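Local structure of endo-xylogalacturonan hydrolase A (Aspergillus tubingensis, 4C2L) at residues L39-G45 with L64-C70; P338-D344 with K366-A372. The protein hydrolyses xylogalacturonan, a xylose-substituted galacturonan found in the hairy regions of pectin, acting only where the galacturonic acid chain carries xylose. All blocks are in the same frame, centred on the assembly; numbering follows the deposited sequence.

Contact 1 of 2, residues L39-G45 with L64-C70. With SO4 (sulfate ion), chain K.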
loop_
_atom_site.group_PDB
_atom_site.type_symbol
_atom_site.label_atom_id
_atom_site.label_comp_id
_atom_site.label_asym_id
_atom_site.label_seq_id
_atom_site.Cartn_x
_atom_site.Cartn_y
_atom_site.Cartn_z
ATOM N N LEU A 39 8.964 -24.556 10.844
ATOM C CA LEU A 39 7.937 -24.523 9.806
ATOM C C LEU A 39 7.947 -25.799 8.968
ATOM O O LEU A 39 6.899 -26.351 8.647
ATOM C CB LEU A 39 8.073 -23.279 8.913
ATOM C CG LEU A 39 6.795 -22.898 8.155
ATOM C CD1 LEU A 39 5.700 -22.441 9.120
ATOM C CD2 LEU A 39 7.070 -21.800 7.136
ATOM N N SER A 40 9.132 -26.276 8.612
ATOM C CA SER A 40 9.220 -27.500 7.831
ATOM C C SER A 40 8.680 -28.694 8.619
ATOM O O SER A 40 7.988 -29.572 8.072
ATOM C CB SER A 40 10.666 -27.764 7.412
ATOM O OG SER A 40 10.651 -28.755 6.402
ATOM N N SER A 41 8.971 -28.708 9.910
ATOM C CA SER A 41 8.568 -29.822 10.753
ATOM C C SER A 41 7.047 -29.825 11.022
ATOM O O SER A 41 6.406 -30.880 10.945
ATOM C CB SER A 41 9.359 -29.798 12.054
ATOM O OG SER A 41 8.934 -30.845 12.910
ATOM N N CYS A 42 6.486 -28.651 11.315
ATOM C CA CYS A 42 5.083 -28.522 11.740
ATOM C C CYS A 42 4.139 -27.877 10.722
ATOM O O CYS A 42 2.918 -27.887 10.920
ATOM C CB CYS A 42 4.999 -27.744 13.054
ATOM S SG CYS A 42 5.405 -28.748 14.498
ATOM N N GLY A 43 4.690 -27.327 9.643
ATOM C CA GLY A 43 3.922 -26.482 8.721
ATOM C C GLY A 43 2.939 -27.165 7.793
ATOM O O GLY A 43 2.176 -26.486 7.111
ATOM N N ASN A 44 2.958 -28.497 7.749
ATOM C CA ASN A 44 1.956 -29.242 7.006
ATOM C C ASN A 44 0.721 -29.438 7.886
ATOM O O ASN A 44 0.519 -30.495 8.491
ATOM C CB ASN A 44 2.503 -30.576 6.474
ATOM C CG ASN A 44 1.572 -31.226 5.455
ATOM O OD1 ASN A 44 0.686 -30.578 4.904
ATOM N ND2 ASN A 44 1.773 -32.517 5.202
ATOM N N GLY A 45 -0.080 -28.385 7.991
ATOM C CA GLY A 45 -1.298 -28.434 8.783
ATOM C C GLY A 45 -1.147 -28.153 10.266
ATOM O O GLY A 45 -2.119 -28.240 11.016
ATOM N N LEU A 64 8.670 -18.572 3.938
ATOM C CA LEU A 64 7.572 -19.322 4.568
ATOM C C LEU A 64 7.005 -20.423 3.666
ATOM O O LEU A 64 5.913 -20.951 3.921
ATOM C CB LEU A 64 6.455 -18.366 5.016
ATOM C CG LEU A 64 6.869 -17.291 6.029
ATOM C CD1 LEU A 64 5.633 -16.506 6.487
ATOM C CD2 LEU A 64 7.593 -17.899 7.227
ATOM N N GLY A 65 7.778 -20.804 2.658
ATOM C CA GLY A 65 7.289 -21.712 1.625
ATOM C C GLY A 65 6.865 -23.096 2.087
ATOM O O GLY A 65 6.102 -23.753 1.394
ATOM N N SER A 66 7.330 -23.557 3.239
ATOM C CA SER A 66 6.949 -24.908 3.675
ATOM C C SER A 66 5.580 -24.934 4.364
ATOM O O SER A 66 5.090 -25.986 4.766
ATOM C CB SER A 66 8.027 -25.517 4.564
ATOM O OG SER A 66 8.088 -24.804 5.767
ATOM N N CYS A 67 4.965 -23.768 4.491
ATOM C CA CYS A 67 3.643 -23.662 5.079
ATOM C C CYS A 67 2.620 -24.270 4.130
ATOM O O CYS A 67 2.563 -23.910 2.966
ATOM C CB CYS A 67 3.302 -22.193 5.298
ATOM S SG CYS A 67 1.627 -21.957 5.915
ATOM N N SER A 68 1.804 -25.186 4.637
ATOM C CA SER A 68 0.669 -25.693 3.865
ATOM C C SER A 68 -0.475 -25.868 4.857
ATOM O O SER A 68 -0.490 -26.818 5.640
ATOM C CB SER A 68 1.048 -27.019 3.194
ATOM O OG SER A 68 -0.050 -27.570 2.500
ATOM N N ASP A 69 -1.407 -24.922 4.845
ATOM C CA ASP A 69 -2.470 -24.842 5.865
ATOM C C ASP A 69 -1.871 -24.747 7.255
ATOM O O ASP A 69 -2.318 -25.424 8.190
ATOM C CB ASP A 69 -3.430 -26.038 5.763
ATOM C CG ASP A 69 -4.069 -26.148 4.400
ATOM O OD1 ASP A 69 -4.686 -25.156 3.958
ATOM O OD2 ASP A 69 -3.948 -27.222 3.757
ATOM N N CYS A 70 -0.840 -23.917 7.384
ATOM C CA CYS A 70 -0.136 -23.773 8.647
ATOM C C CYS A 70 -0.647 -22.549 9.381
ATOM O O CYS A 70 -1.270 -21.658 8.789
ATOM C CB CYS A 70 1.378 -23.673 8.428
ATOM S SG CYS A 70 1.927 -22.040 7.909
HETATM S S SO4 K . 2.964 -34.186 8.769
HETATM O O1 SO4 K . 2.072 -33.148 9.337
HETATM O O2 SO4 K . 3.462 -33.732 7.453
HETATM O O3 SO4 K . 2.208 -35.449 8.604
HETATM O O4 SO4 K . 4.103 -34.418 9.688
HETATM O O HOH W 1 6.097 -27.991 6.255
HETATM O O HOH W 2 -1.862 -29.357 4.712
HETATM O O HOH W 3 0.419 -30.613 2.132
#
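The carbonyl O of Gly43 receives the backbone N of Ser68 at 2.8 Å, a nearly straight bond (169° at the hydrogen). Ser68 answers with its own O, which takes the N of Gly45 in a weak bond, so Asn44 and Ser68 form a single backbone bridge. Asn44 itself is the centre of an inverse gamma turn. One residue further on, the CA of Gly45 makes a CH...O contact with Asp69 O at 3.2 Å.

The Asn44 side chain turns its two ends to different partners. OD1 is hydrogen-bonded to two waters, one also bonded to Ser68 O, the other to Ser68 OG; ND2 donates to O2 of a sulfate, probably from the crystallisation liquor, at 3.1 Å. A further water spans Leu39 O and Ser66 O, 2.7 Å from the latter.

This is the N-terminal end of the right-handed parallel beta-helix of family 28, where helix 32-42 caps the first coils and its tail meets the loop leading into strand 70-74. Leu39 points from that helix toward the loop. Its chi1 of -159° swings CG away from the backbone N and against Ser66 OG, 3.3 Å off. From there the methyls diverge: CD2 packs on Leu64 CD2 at 3.9 Å and near Cys67 CB, while CD1 lies 4.0 Å from Cys70 SG. The Cys67-Cys70 disulfide pinches the loop there, and Ile48 and Ile72 continue the apolar surface around Leu39.

Contact 2 of 2, residues P338-D344 with K366-A372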
loop_
_atom_site.group_PDB
_atom_site.type_symbol
_atom_site.label_atom_id
_atom_site.label_comp_id
_atom_site.label_asym_id
_atom_site.label_seq_id
_atom_site.Cartn_x
_atom_site.Cartn_y
_atom_site.Cartn_z
ATOM N N PRO A 338 -7.614 27.548 -2.190
ATOM C CA PRO A 338 -8.975 27.027 -2.003
ATOM C C PRO A 338 -9.298 25.683 -2.685
ATOM O O PRO A 338 -10.417 25.182 -2.551
ATOM C CB PRO A 338 -9.828 28.119 -2.647
ATOM C CG PRO A 338 -8.983 28.591 -3.777
ATOM C CD PRO A 338 -7.555 28.517 -3.303
ATOM N N VAL A 339 -8.324 25.122 -3.391
ATOM C CA VAL A 339 -8.529 23.899 -4.169
ATOM C C VAL A 339 -8.525 22.676 -3.250
ATOM O O VAL A 339 -7.568 22.473 -2.498
ATOM C CB VAL A 339 -7.451 23.758 -5.270
ATOM C CG1 VAL A 339 -7.670 22.487 -6.083
ATOM C CG2 VAL A 339 -7.464 24.984 -6.183
ATOM N N VAL A 340 -9.589 21.878 -3.318
ATOM C CA VAL A 340 -9.706 20.657 -2.502
ATOM C C VAL A 340 -9.554 19.379 -3.339
ATOM O O VAL A 340 -9.429 18.279 -2.788
ATOM C CB VAL A 340 -11.036 20.614 -1.726
ATOM C CG1 VAL A 340 -11.157 21.830 -0.805
ATOM C CG2 VAL A 340 -12.227 20.541 -2.684
ATOM N N ALA A 341 -9.582 19.529 -4.662
ATOM C CA ALA A 341 -9.421 18.383 -5.574
ATOM C C ALA A 341 -8.868 18.842 -6.911
ATOM O O ALA A 341 -9.199 19.926 -7.375
ATOM C CB ALA A 341 -10.748 17.661 -5.764
ATOM N N ASN A 342 -8.035 18.008 -7.533
ATOM C CA ASN A 342 -7.423 18.325 -8.817
ATOM C C ASN A 342 -7.669 17.137 -9.737
ATOM O O ASN A 342 -6.996 16.108 -9.635
ATOM C CB ASN A 342 -5.917 18.578 -8.643
ATOM C CG ASN A 342 -5.290 19.283 -9.841
ATOM O OD1 ASN A 342 -5.777 19.190 -10.972
ATOM N ND2 ASN A 342 -4.200 20.004 -9.593
ATOM N N LEU A 343 -8.658 17.268 -10.613
ATOM C CA LEU A 343 -9.091 16.154 -11.453
ATOM C C LEU A 343 -8.588 16.405 -12.858
ATOM O O LEU A 343 -9.306 16.958 -13.709
ATOM C CB LEU A 343 -10.619 16.014 -11.422
ATOM C CG LEU A 343 -11.327 16.041 -10.061
ATOM C CD1 LEU A 343 -12.836 15.877 -10.197
ATOM C CD2 LEU A 343 -10.764 14.978 -9.126
ATOM N N ASP A 344 -7.333 16.030 -13.090
ATOM C CA ASP A 344 -6.712 16.250 -14.380
ATOM C C ASP A 344 -6.831 15.007 -15.276
ATOM O O ASP A 344 -5.849 14.289 -15.489
ATOM C CB ASP A 344 -5.242 16.676 -14.226
ATOM C CG ASP A 344 -4.692 17.323 -15.490
ATOM O OD1 ASP A 344 -5.431 18.116 -16.117
ATOM O OD2 ASP A 344 -3.534 17.049 -15.863
ATOM N N LYS A 366 -13.601 27.664 1.563
ATOM C CA LYS A 366 -13.840 27.472 0.128
ATOM C C LYS A 366 -13.658 26.008 -0.277
ATOM O O LYS A 366 -13.128 25.211 0.510
ATOM C CB LYS A 366 -12.938 28.391 -0.687
ATOM C CG LYS A 366 -13.380 29.844 -0.599
ATOM C CD LYS A 366 -12.282 30.793 -1.031
ATOM C CE LYS A 366 -12.770 32.230 -0.958
ATOM N NZ LYS A 366 -11.793 33.149 -1.606
ATOM N N SER A 367 -14.108 25.654 -1.486
ATOM C CA SER A 367 -14.059 24.256 -1.955
ATOM C C SER A 367 -13.975 24.130 -3.479
ATOM O O SER A 367 -14.840 23.535 -4.138
ATOM C CB SER A 367 -15.258 23.473 -1.423
ATOM O OG SER A 367 -16.463 24.117 -1.805
ATOM N N GLU A 368 -12.916 24.684 -4.034
ATOM C CA GLU A 368 -12.718 24.681 -5.461
ATOM C C GLU A 368 -12.227 23.307 -5.941
ATOM O O GLU A 368 -11.397 22.672 -5.295
ATOM C CB GLU A 368 -11.708 25.766 -5.784
ATOM C CG GLU A 368 -11.489 26.079 -7.243
ATOM C CD GLU A 368 -10.609 27.304 -7.415
ATOM O OE1 GLU A 368 -10.861 28.319 -6.729
ATOM O OE2 GLU A 368 -9.663 27.244 -8.224
ATOM N N VAL A 369 -12.778 22.848 -7.061
ATOM C CA VAL A 369 -12.335 21.607 -7.692
ATOM C C VAL A 369 -11.799 21.964 -9.076
ATOM O O VAL A 369 -12.547 22.458 -9.941
ATOM C CB VAL A 369 -13.491 20.581 -7.782
ATOM C CG1 VAL A 369 -13.061 19.325 -8.544
ATOM C CG2 VAL A 369 -14.005 20.218 -6.394
ATOM N N LEU A 370 -10.508 21.740 -9.289
ATOM C CA LEU A 370 -9.907 21.962 -10.593
ATOM C C LEU A 370 -10.195 20.758 -11.475
ATOM O O LEU A 370 -10.087 19.618 -11.015
ATOM C CB LEU A 370 -8.399 22.164 -10.484
ATOM C CG LEU A 370 -7.927 23.371 -9.668
ATOM C CD1 LEU A 370 -6.423 23.467 -9.812
ATOM C CD2 LEU A 370 -8.616 24.654 -10.138
ATOM N N CYS A 371 -10.585 21.015 -12.728
ATOM C CA CYS A 371 -10.947 19.928 -13.649
ATOM C C CYS A 371 -10.378 20.128 -15.039
ATOM O O CYS A 371 -10.287 21.260 -15.530
ATOM C CB CYS A 371 -12.462 19.822 -13.801
ATOM S SG CYS A 371 -13.413 19.530 -12.299
ATOM N N ALA A 372 -10.002 19.018 -15.668
ATOM C CA ALA A 372 -9.752 18.982 -17.099
ATOM C C ALA A 372 -10.340 17.680 -17.619
ATOM O O ALA A 372 -10.136 16.619 -17.013
ATOM C CB ALA A 372 -8.261 19.050 -17.394
#
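Five backbone hydrogen bonds zip strand 339-344 to strand 368-372, the donor coming alternately from each side. The straightest runs from Leu343 N to Leu370 O, 2.8 Å with 172° at the hydrogen; equally short is Val340 N to Glu368 O. Leu370 N and Ala372 N return to the carbonyls of Ala341 and Leu343, and Glu368 N reaches Pro338 O at 2.9 Å.

The strands are parallel, their axes 4.7 Å apart, and the register slips by one residue between Val339 and Ala341. At this beta bulge the N of Ala341 is buried without a partner, and Val340 CG2 meets Val369 CG2. The pair belongs to the parallel sheet that forms one wall of the beta-helix near its C-terminal end, with strand 296-301 flanking 339-344 and strand 383-384 flanking 368-372.

On the face of Val339 and Leu370 the two side chains meet at about a right angle, CG1 of the valine against CG of the leucine at 3.7 Å. Glu368 keeps its chain extended (chi1 -172°, chi2 172°), which lays it alongside Pro338 and brings OE1 to 3.5 Å from the proline CG. Farther along, Asn342 OD1 sits near Leu370 CB, its amide held by Tyr296 and Ser387, and Asp344 OD1 comes within 3.2 Å of Ala372 CB.

The other face, that of Ala341, Leu343 and Val369, is apolar. CG1 of Val369 touches both the CB of Ala341 (4.0 Å) and CD1 of Leu343 (3.8 Å).

Alignment therefore rests on the backbone ladder: the side chains add van der Waals contact on both faces, and the carboxylate of Glu368 meets only carbon across this pair.

In the fold
From the N terminus, the chain runs through helix 32-42 and strands 47-50, 55-58 and 62-63 before contact 1 closes an early coil, bringing the loop ahead of strand 70-74 against the helix end. The chain then winds through the successive coils of the beta-helix. Contact 2 closes much later: strand 339-344 leads through strand 350-358 and back to strand 368-372 one coil on. The two closures follow in series, neither nested nor crossed, with centres about 51 Å apart on opposite sides of the chain's centre. Contact 1 joins the helical cap to the first coils; contact 2 joins neighbouring coils near the C-terminal end.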